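Local coordinates for transcription factor MBP1 (Magnaporthe oryzae, PDB 4UX5), which binds double-stranded DNA through the winged helix-turn-helix domain at its N-terminal end and probably activates transcription by RNA polymerase II, at a contact of chain A with DNA. Sequence-based numbering; all coordinates share one arbitrary frame.

Site 1: a contact of chain A with DNA. Residues 50, 80-81, 84, 87-88. With nucleotides of chain B.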
# COMPACT_ATOMS: atom_id res chain seq x y z
N THR A 50 -10.29 -9.39 0.89
CA THR A 50 -11.14 -8.21 0.87
C THR A 50 -12.40 -8.47 0.05
O THR A 50 -13.48 -8.01 0.40
CB THR A 50 -10.39 -6.98 0.31
OG1 THR A 50 -9.13 -6.85 0.97
CG2 THR A 50 -11.20 -5.71 0.50
N GLN A 80 -2.24 -2.19 -2.95
CA GLN A 80 -2.89 -0.92 -3.23
C GLN A 80 -2.29 -0.32 -4.49
O GLN A 80 -1.10 -0.47 -4.75
CB GLN A 80 -2.74 0.05 -2.06
CG GLN A 80 -3.30 -0.47 -0.74
CD GLN A 80 -3.14 0.54 0.39
OE1 GLN A 80 -2.43 0.28 1.36
NE2 GLN A 80 -3.81 1.68 0.26
N GLY A 81 -3.12 0.37 -5.27
CA GLY A 81 -2.68 0.86 -6.57
C GLY A 81 -2.76 -0.26 -7.59
O GLY A 81 -3.01 -1.41 -7.24
N GLY A 84 -7.92 -1.28 -10.00
CA GLY A 84 -8.70 -1.15 -8.78
C GLY A 84 -9.30 -2.41 -8.20
O GLY A 84 -9.21 -2.66 -7.00
N GLN A 87 -7.14 -4.87 -6.20
CA GLN A 87 -6.66 -4.42 -4.90
C GLN A 87 -7.29 -5.18 -3.74
O GLN A 87 -8.40 -5.71 -3.86
CB GLN A 87 -6.91 -2.93 -4.71
CG GLN A 87 -6.28 -2.03 -5.74
CD GLN A 87 -6.54 -0.57 -5.44
OE1 GLN A 87 -5.71 0.12 -4.86
NE2 GLN A 87 -7.72 -0.09 -5.82
N GLY A 88 -6.59 -5.21 -2.61
CA GLY A 88 -7.11 -5.84 -1.41
C GLY A 88 -6.03 -6.59 -0.66
O GLY A 88 -4.84 -6.48 -0.98
P DG B 8 -14.32 -0.06 -8.25
OP1 DG B 8 -14.54 -1.44 -8.74
OP2 DG B 8 -15.46 0.86 -8.08
O5' DG B 8 -13.54 -0.13 -6.86
C5' DG B 8 -12.38 -0.94 -6.74
C4' DG B 8 -11.56 -0.56 -5.53
O4' DG B 8 -10.80 0.65 -5.80
C3' DG B 8 -12.36 -0.26 -4.26
O3' DG B 8 -11.66 -0.76 -3.15
C2' DG B 8 -12.36 1.26 -4.23
C1' DG B 8 -10.94 1.50 -4.70
N9 DG B 8 -10.65 2.87 -5.08
C8 DG B 8 -11.55 3.87 -5.36
N7 DG B 8 -10.98 5.01 -5.66
C5 DG B 8 -9.62 4.75 -5.56
C6 DG B 8 -8.51 5.60 -5.77
O6 DG B 8 -8.52 6.80 -6.10
N1 DG B 8 -7.31 4.94 -5.57
C2 DG B 8 -7.19 3.62 -5.21
N2 DG B 8 -5.94 3.15 -5.06
N3 DG B 8 -8.22 2.81 -5.01
C4 DG B 8 -9.40 3.44 -5.20
P DC B 9 -12.31 -1.88 -2.20
OP1 DC B 9 -12.76 -2.99 -3.06
OP2 DC B 9 -13.26 -1.19 -1.31
O5' DC B 9 -11.06 -2.37 -1.33
C5' DC B 9 -9.97 -3.03 -1.96
C4' DC B 9 -8.65 -2.36 -1.64
O4' DC B 9 -8.58 -1.08 -2.30
C3' DC B 9 -8.42 -2.03 -0.18
O3' DC B 9 -7.85 -3.16 0.48
C2' DC B 9 -7.44 -0.85 -0.23
C1' DC B 9 -7.64 -0.27 -1.63
N1 DC B 9 -8.15 1.14 -1.64
C2 DC B 9 -7.25 2.21 -1.78
O2 DC B 9 -6.04 1.97 -1.88
N3 DC B 9 -7.74 3.48 -1.79
C4 DC B 9 -9.04 3.69 -1.68
N4 DC B 9 -9.47 4.96 -1.70
C5 DC B 9 -9.98 2.62 -1.54
C6 DC B 9 -9.49 1.38 -1.53
P DG B 10 -8.18 -3.45 2.02
OP1 DG B 10 -7.97 -4.89 2.26
OP2 DG B 10 -9.49 -2.82 2.33
O5' DG B 10 -7.03 -2.67 2.81
C5' DG B 10 -5.67 -3.00 2.57
C4' DG B 10 -4.76 -1.82 2.87
O4' DG B 10 -5.27 -0.63 2.21
C3' DG B 10 -4.62 -1.45 4.34
O3' DG B 10 -3.29 -1.06 4.61
C2' DG B 10 -5.59 -0.29 4.50
C1' DG B 10 -5.41 0.41 3.16
N9 DG B 10 -6.56 1.23 2.78
C8 DG B 10 -7.87 0.84 2.76
N7 DG B 10 -8.68 1.79 2.38
C5 DG B 10 -7.85 2.88 2.14
C6 DG B 10 -8.16 4.19 1.70
O6 DG B 10 -9.27 4.66 1.43
N1 DG B 10 -7.01 4.97 1.58
C2 DG B 10 -5.73 4.55 1.85
N2 DG B 10 -4.76 5.45 1.68
N3 DG B 10 -5.43 3.32 2.26
C4 DG B 10 -6.53 2.54 2.38
O HOH W 1 -10.94 -4.78 -4.73

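Site 2: a contact of chain A with DNA. Residues 50, 54, 60, 63. With nucleotides of chain B.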
# COMPACT_ATOMS: atom_id res chain seq x y z
N THR A 50 -10.29 -9.39 0.89
CA THR A 50 -11.14 -8.21 0.87
C THR A 50 -12.40 -8.47 0.05
O THR A 50 -13.48 -8.01 0.40
CB THR A 50 -10.39 -6.98 0.31
OG1 THR A 50 -9.13 -6.85 0.97
CG2 THR A 50 -11.20 -5.71 0.50
N LYS A 54 -16.26 -8.62 1.52
CA LYS A 54 -17.24 -7.82 0.80
C LYS A 54 -18.40 -8.67 0.31
O LYS A 54 -19.52 -8.19 0.15
CB LYS A 54 -16.60 -7.10 -0.39
CG LYS A 54 -15.76 -5.90 -0.02
CD LYS A 54 -14.97 -5.38 -1.22
CE LYS A 54 -15.90 -4.88 -2.31
NZ LYS A 54 -15.14 -4.31 -3.46
N LYS A 60 -17.00 -1.11 4.89
CA LYS A 60 -15.59 -0.74 4.97
C LYS A 60 -15.00 -0.80 6.39
O LYS A 60 -13.99 -1.49 6.60
CB LYS A 60 -15.37 0.65 4.36
CG LYS A 60 -13.90 1.01 4.14
CD LYS A 60 -13.24 0.03 3.18
CE LYS A 60 -11.78 0.38 2.93
NZ LYS A 60 -11.63 1.72 2.29
N ARG A 63 -14.86 -4.65 7.87
CA ARG A 63 -13.83 -5.52 7.32
C ARG A 63 -12.44 -4.95 7.55
O ARG A 63 -11.47 -5.69 7.60
CB ARG A 63 -14.07 -5.78 5.83
CG ARG A 63 -14.13 -4.55 4.94
CD ARG A 63 -14.45 -4.96 3.50
NE ARG A 63 -14.35 -3.85 2.56
CZ ARG A 63 -15.39 -3.16 2.10
NH1 ARG A 63 -16.61 -3.46 2.51
NH2 ARG A 63 -15.20 -2.17 1.24
P DC B 9 -12.31 -1.88 -2.20
OP1 DC B 9 -12.76 -2.99 -3.06
OP2 DC B 9 -13.26 -1.19 -1.31
O5' DC B 9 -11.06 -2.37 -1.33
C5' DC B 9 -9.97 -3.03 -1.96
C4' DC B 9 -8.65 -2.36 -1.64
O4' DC B 9 -8.58 -1.08 -2.30
C3' DC B 9 -8.42 -2.03 -0.18
O3' DC B 9 -7.85 -3.16 0.48
C2' DC B 9 -7.44 -0.85 -0.23
C1' DC B 9 -7.64 -0.27 -1.63
N1 DC B 9 -8.15 1.14 -1.64
C2 DC B 9 -7.25 2.21 -1.78
O2 DC B 9 -6.04 1.97 -1.88
N3 DC B 9 -7.74 3.48 -1.79
C4 DC B 9 -9.04 3.69 -1.68
N4 DC B 9 -9.47 4.96 -1.70
C5 DC B 9 -9.98 2.62 -1.54
C6 DC B 9 -9.49 1.38 -1.53
P DG B 10 -8.18 -3.45 2.02
OP1 DG B 10 -7.97 -4.89 2.26
OP2 DG B 10 -9.49 -2.82 2.33
O5' DG B 10 -7.03 -2.67 2.81
C5' DG B 10 -5.67 -3.00 2.57
C4' DG B 10 -4.76 -1.82 2.87
O4' DG B 10 -5.27 -0.63 2.21
C3' DG B 10 -4.62 -1.45 4.34
O3' DG B 10 -3.29 -1.06 4.61
C2' DG B 10 -5.59 -0.29 4.50
C1' DG B 10 -5.41 0.41 3.16
N9 DG B 10 -6.56 1.23 2.78
C8 DG B 10 -7.87 0.84 2.76
N7 DG B 10 -8.68 1.79 2.38
C5 DG B 10 -7.85 2.88 2.14
C6 DG B 10 -8.16 4.19 1.70
O6 DG B 10 -9.27 4.66 1.43
N1 DG B 10 -7.01 4.97 1.58
C2 DG B 10 -5.73 4.55 1.85
N2 DG B 10 -4.76 5.45 1.68
N3 DG B 10 -5.43 3.32 2.26
C4 DG B 10 -6.53 2.54 2.38
O HOH W 2 -12.10 -2.71 1.78

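Site 3: a contact of chain A with DNA. Residues 50, 67, 78, 88-89. With nucleotides of chain B.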
# COMPACT_ATOMS: atom_id res chain seq x y z
N THR A 50 -10.29 -9.39 0.89
CA THR A 50 -11.14 -8.21 0.87
C THR A 50 -12.40 -8.47 0.05
O THR A 50 -13.48 -8.01 0.40
CB THR A 50 -10.39 -6.98 0.31
OG1 THR A 50 -9.13 -6.85 0.97
CG2 THR A 50 -11.20 -5.71 0.50
N LEU A 67 -9.71 -7.39 8.92
CA LEU A 67 -8.46 -7.54 8.20
C LEU A 67 -7.26 -7.21 9.08
O LEU A 67 -6.24 -7.90 9.05
CB LEU A 67 -8.45 -6.65 6.95
CG LEU A 67 -9.35 -7.10 5.80
CD1 LEU A 67 -9.62 -5.94 4.85
CD2 LEU A 67 -8.72 -8.27 5.06
N LYS A 78 -0.60 -7.23 1.02
CA LYS A 78 -1.51 -6.12 0.77
C LYS A 78 -1.20 -5.44 -0.56
O LYS A 78 -0.05 -5.13 -0.86
CB LYS A 78 -1.44 -5.10 1.91
CG LYS A 78 -2.05 -5.60 3.21
CD LYS A 78 -1.78 -4.64 4.35
CE LYS A 78 -0.32 -4.65 4.75
NZ LYS A 78 -0.07 -3.81 5.95
N GLY A 88 -6.59 -5.21 -2.61
CA GLY A 88 -7.11 -5.84 -1.41
C GLY A 88 -6.03 -6.59 -0.66
O GLY A 88 -4.84 -6.48 -0.98
N THR A 89 -6.44 -7.34 0.35
CA THR A 89 -5.52 -8.14 1.14
C THR A 89 -5.56 -9.59 0.70
O THR A 89 -6.60 -10.25 0.78
CB THR A 89 -5.84 -8.05 2.64
OG1 THR A 89 -5.95 -6.68 3.02
CG2 THR A 89 -4.75 -8.72 3.46
P DC B 9 -12.31 -1.88 -2.20
OP1 DC B 9 -12.76 -2.99 -3.06
OP2 DC B 9 -13.26 -1.19 -1.31
O5' DC B 9 -11.06 -2.37 -1.33
C5' DC B 9 -9.97 -3.03 -1.96
C4' DC B 9 -8.65 -2.36 -1.64
O4' DC B 9 -8.58 -1.08 -2.30
C3' DC B 9 -8.42 -2.03 -0.18
O3' DC B 9 -7.85 -3.16 0.48
C2' DC B 9 -7.44 -0.85 -0.23
C1' DC B 9 -7.64 -0.27 -1.63
N1 DC B 9 -8.15 1.14 -1.64
C2 DC B 9 -7.25 2.21 -1.78
O2 DC B 9 -6.04 1.97 -1.88
N3 DC B 9 -7.74 3.48 -1.79
C4 DC B 9 -9.04 3.69 -1.68
N4 DC B 9 -9.47 4.96 -1.70
C5 DC B 9 -9.98 2.62 -1.54
C6 DC B 9 -9.49 1.38 -1.53
P DG B 10 -8.18 -3.45 2.02
OP1 DG B 10 -7.97 -4.89 2.26
OP2 DG B 10 -9.49 -2.82 2.33
O5' DG B 10 -7.03 -2.67 2.81
C5' DG B 10 -5.67 -3.00 2.57
C4' DG B 10 -4.76 -1.82 2.87
O4' DG B 10 -5.27 -0.63 2.21
C3' DG B 10 -4.62 -1.45 4.34
O3' DG B 10 -3.29 -1.06 4.61
C2' DG B 10 -5.59 -0.29 4.50
C1' DG B 10 -5.41 0.41 3.16
N9 DG B 10 -6.56 1.23 2.78
C8 DG B 10 -7.87 0.84 2.76
N7 DG B 10 -8.68 1.79 2.38
C5 DG B 10 -7.85 2.88 2.14
C6 DG B 10 -8.16 4.19 1.70
O6 DG B 10 -9.27 4.66 1.43
N1 DG B 10 -7.01 4.97 1.58
C2 DG B 10 -5.73 4.55 1.85
N2 DG B 10 -4.76 5.45 1.68
N3 DG B 10 -5.43 3.32 2.26
C4 DG B 10 -6.53 2.54 2.38

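Site 1: a contact of chain A with DNA
Gln87 reads DG8 of chain B from the minor groove. Its amide lies along the sugar edge of the guanine and pairs with it twice. The base amino group N2 donates to Gln87 OE1 at 3.0 Å, only 16° from the carbonyl plane. Gln87 NE2 donates back to the ring nitrogen N3 of DG8 at 3.1 Å in a nearly straight bond, 170° at the hydrogen. Bonds to neighbouring glycines support this orientation of the amide. Gly81 N donates to Gln87 OE1 at 2.6 Å, and Gly84 O receives the other N-H of NE2. The amide thus fits the donor and acceptor pattern of a guanine. At DC9, water 1 lies 2.8 Å from the backbone atom Gln87 O and also meets the phosphate oxygen OP1. Gln80 takes over at the base. Its side chain, extended beyond CG, brings NE2 within 3.1 Å of DC9 O2, close to the amide plane. The same NE2 reaches DG10, where the ring nitrogen N3 can accept a hydrogen bond at 3.1 Å. One nitrogen therefore spans two consecutive bases. Both glutamines belong to the wing: Gln80 directly follows strand 77-79, and Gln87 directly precedes strand 88-91.

Site 2: a contact of chain A with DNA
The N-terminal end of helix 60-71 sits at the major groove and sends Lys60 into it, with helix 49-55 beside it along the backbone of chain B. Lys60, the first residue of helix 60-71, reaches the Hoogsteen edge of DG10. Its CG is anti to the backbone N (chi1 -168°), and the chain then bends at chi2 and chi4. This brings NZ to the ring nitrogen N7 at 2.9 Å. N7 is common to both purines, so this bond by itself would not single out guanine. One turn on, Arg63 faces the phosphates. Its guanidinium lies flat between two neighbours, with Lys54 CG 3.4 Å above one face and Lys60 CA over the other. That packing probably limits its rotation. Arg63 NE meets water 2 at 2.6 Å, in the plane of the group. The water passes the contact on to DG10 OP2, 2.7 Å away. Arg63 NH2 also makes a weak salt bridge to the phosphate oxygen OP2 of DC9 at 3.3 Å. On helix 49-55, the side-chain nitrogen NZ of Lys54 bridges to the other oxygen of that phosphate, DC9 OP1, at 2.7 Å. The site holds the helix-turn-helix against the DNA strand and places one lysine on a base.

Site 3: a contact of chain A with DNA
Thr50 and Thr89 turn their side chains the same way, with OG1 anti to the carbonyl carbon (chi1 -50° and -51°), and both hydroxyls converge on the phosphate of DG10. Thr50 OG1 donates to the oxygen OP1 at 2.6 Å. Thr89 OG1 donates to the same OP1 at 2.8 Å. The two hydroxyls thus grip one phosphate oxygen from separate elements, helix 49-55 and strand 88-91. A second-shell bond sets the first of them: the backbone Thr89 N donates to Thr50 OG1 at 2.8 Å, 162° at the hydrogen. Because its oxygen accepts from the strand, the Thr50 hydroxyl is probably turned to donate to the phosphate. Leu67, from helix 60-71, brings its methyl CD1 close to the same oxygen, 3.2 Å from DG10 OP1. Gly88 lies against the preceding sugar, with CA 3.4 Å from DC9 O3'. Lys78, on strand 77-79, passes alongside DG10 through its aliphatic part, with CD near O3'. This is a backbone contact, so it probably fixes position more than sequence. The methyl CG2 of Thr50 lies 3.8 Å from DC9 C5'.

Thr50 belongs to all three sites, and Gly88 is common to site 1 and site 3. The C-alpha centres of site 1 and site 2 are about 11 Å apart. Site 3 lies about 7 Å from site 1 and about 8 Å from site 2. Site 1 works in the minor groove with the wing, and site 2 works in the major groove with the helix-turn-helix. Site 3 grips the backbone between them and ties helix 49-55 to strand 88-91. The domain thus straddles one strand. The deposited assembly holds two protein copies, and each can make these contacts.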